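Local coordinates for protein putative aldehyde dehydrogenase (Burkholderia cenocepacia, PDB 4YWE) that probably oxidises aldehydes to carboxylic acids with NAD or NADP as electron acceptor, at residues S294-E299 against L395-F400. Residues are numbered along the deposited sequence; the frame is centred on the assembly and turned at random.
Sequences SRVLIE and LAAMRF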
loop_
_atom_site.group_PDB
_atom_site.type_symbol
_atom_site.label_atom_id
_atom_site.label_comp_id
_atom_site.label_asym_id
_atom_site.label_seq_id
_atom_site.Cartn_x
_atom_site.Cartn_y
_atom_site.Cartn_z
ATOM N N SER A 294 -25.567 -20.633 10.814
ATOM C CA SER A 294 -26.312 -21.876 10.998
ATOM C C SER A 294 -25.939 -22.589 12.292
ATOM O O SER A 294 -26.522 -23.616 12.636
ATOM C CB SER A 294 -26.082 -22.807 9.808
ATOM O OG SER A 294 -24.698 -23.058 9.623
ATOM N N ARG A 295 -24.956 -22.047 13.001
ATOM C CA ARG A 295 -24.563 -22.581 14.298
ATOM C C ARG A 295 -24.496 -21.468 15.330
ATOM O O ARG A 295 -23.924 -20.409 15.073
ATOM C CB ARG A 295 -23.207 -23.288 14.219
ATOM C CG ARG A 295 -23.230 -24.651 13.551
ATOM C CD ARG A 295 -21.856 -25.302 13.628
ATOM N NE ARG A 295 -20.836 -24.498 12.961
ATOM C CZ ARG A 295 -19.562 -24.435 13.341
ATOM N NH1 ARG A 295 -19.146 -25.127 14.393
ATOM N NH2 ARG A 295 -18.706 -23.676 12.670
ATOM N N VAL A 296 -25.083 -21.705 16.497
ATOM C CA VAL A 296 -24.938 -20.770 17.602
ATOM C C VAL A 296 -24.299 -21.493 18.785
ATOM O O VAL A 296 -24.836 -22.471 19.308
ATOM C CB VAL A 296 -26.288 -20.115 17.980
ATOM C CG1 VAL A 296 -27.371 -21.161 18.205
ATOM C CG2 VAL A 296 -26.121 -19.220 19.199
ATOM N N LEU A 297 -23.124 -21.015 19.181
ATOM C CA LEU A 297 -22.384 -21.604 20.287
ATOM C C LEU A 297 -22.517 -20.708 21.511
ATOM O O LEU A 297 -22.044 -19.573 21.512
ATOM C CB LEU A 297 -20.913 -21.794 19.914
ATOM C CG LEU A 297 -20.650 -22.387 18.526
ATOM C CD1 LEU A 297 -19.159 -22.443 18.232
ATOM C CD2 LEU A 297 -21.279 -23.767 18.397
ATOM N N ILE A 298 -23.169 -21.222 22.549
ATOM C CA ILE A 298 -23.490 -20.421 23.722
ATOM C C ILE A 298 -22.756 -20.932 24.953
ATOM O O ILE A 298 -22.740 -22.132 25.217
ATOM C CB ILE A 298 -25.007 -20.409 23.978
ATOM C CG1 ILE A 298 -25.774 -20.229 22.668
ATOM C CG2 ILE A 298 -25.367 -19.320 24.976
ATOM C CD1 ILE A 298 -27.252 -20.543 22.778
ATOM N N GLU A 299 -22.152 -20.019 25.708
ATOM C CA GLU A 299 -21.516 -20.382 26.968
ATOM C C GLU A 299 -22.561 -20.999 27.894
ATOM O O GLU A 299 -23.722 -20.591 27.883
ATOM C CB GLU A 299 -20.862 -19.163 27.621
ATOM C CG GLU A 299 -20.088 -19.477 28.891
ATOM C CD GLU A 299 -19.377 -18.264 29.456
ATOM O OE1 GLU A 299 -19.322 -17.227 28.760
ATOM O OE2 GLU A 299 -18.877 -18.346 30.597
ATOM N N LEU A 395 -31.232 -23.543 12.475
ATOM C CA LEU A 395 -30.181 -23.128 13.396
ATOM C C LEU A 395 -29.853 -24.238 14.386
ATOM O O LEU A 395 -30.738 -24.760 15.062
ATOM C CB LEU A 395 -30.594 -21.859 14.147
ATOM C CG LEU A 395 -29.594 -21.341 15.181
ATOM C CD1 LEU A 395 -28.260 -21.013 14.524
ATOM C CD2 LEU A 395 -30.151 -20.129 15.910
ATOM N N ALA A 396 -28.576 -24.597 14.465
ATOM C CA ALA A 396 -28.125 -25.627 15.395
ATOM C C ALA A 396 -27.513 -24.990 16.637
ATOM O O ALA A 396 -26.570 -24.203 16.541
ATOM C CB ALA A 396 -27.124 -26.555 14.722
ATOM N N ALA A 397 -28.052 -25.334 17.801
ATOM C CA ALA A 397 -27.591 -24.753 19.057
ATOM C C ALA A 397 -26.905 -25.789 19.940
ATOM O O ALA A 397 -27.349 -26.935 20.034
ATOM C CB ALA A 397 -28.756 -24.115 19.799
ATOM N N MET A 398 -25.820 -25.372 20.586
ATOM C CA MET A 398 -25.076 -26.226 21.505
ATOM C C MET A 398 -24.258 -25.353 22.453
ATOM O O MET A 398 -24.052 -24.169 22.187
ATOM C CB MET A 398 -24.164 -27.184 20.740
ATOM C CG MET A 398 -23.050 -26.488 19.979
ATOM S SD MET A 398 -22.186 -27.580 18.835
ATOM C CE MET A 398 -23.423 -27.779 17.554
ATOM N N ARG A 399 -23.787 -25.936 23.549
ATOM C CA ARG A 399 -23.066 -25.168 24.561
ATOM C C ARG A 399 -21.553 -25.397 24.521
ATOM O O ARG A 399 -21.075 -26.361 23.922
ATOM C CB ARG A 399 -23.597 -25.505 25.957
ATOM C CG ARG A 399 -23.326 -26.935 26.397
ATOM C CD ARG A 399 -23.864 -27.196 27.797
ATOM N NE ARG A 399 -23.382 -28.464 28.339
ATOM C CZ ARG A 399 -23.573 -28.863 29.592
ATOM N NH1 ARG A 399 -24.239 -28.093 30.443
ATOM N NH2 ARG A 399 -23.098 -30.032 29.998
ATOM N N PHE A 400 -20.810 -24.491 25.153
ATOM C CA PHE A 400 -19.373 -24.668 25.358
ATOM C C PHE A 400 -18.982 -24.168 26.747
ATOM O O PHE A 400 -19.657 -23.311 27.318
ATOM C CB PHE A 400 -18.560 -23.952 24.270
ATOM C CG PHE A 400 -18.683 -22.447 24.288
ATOM C CD1 PHE A 400 -17.880 -21.678 25.118
ATOM C CD2 PHE A 400 -19.579 -21.803 23.451
ATOM C CE1 PHE A 400 -17.985 -20.300 25.129
ATOM C CE2 PHE A 400 -19.687 -20.423 23.457
ATOM C CZ PHE A 400 -18.888 -19.671 24.296
#
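Ala396 O takes the N-H of Val296 at 2.9 Å in a nearly straight bond and also meets the CA-H of Arg295, with CA 3.4 Å from that oxygen. Ala396 N in turn donates to Ser294 O. The pattern continues through Met398, whose N bonds weakly to Val296 O and whose O accepts Ile298 N, and ends with Phe400 N on Ile298 O. Strands 294-299 and 395-400 are parallel neighbours in a mixed sheet of the aldehyde dehydrogenase fold, with strand 261-265 flanking 294-299 on its other side; their short axes are inclined by 34°, the twist between neighbouring strands. On one face, Val296 CG1 packs 3.6 Å from Ala397 CB and also meets Leu395 CD2; helix 303-315 meets this face through Phe314 on Leu395 and Tyr303 and Leu306 on Ile298. On the other, Leu297 and Met398 run side by side, CD2 against CG. Phe400 CG sits between its own N and carbonyl carbon (chi1 66°), which lays the ring across the neighbouring backbone. Glu299 CA rides 3.8 Å above its centre. CE2 lies 3.2 Å from Leu297 O, which is near the ring plane. Helix 403-410 packs on the sheet face that carries Leu297 and Phe400, where the Arg295 guanidinium bonds to carbonyls of Leu409, Ala410 and Lys260.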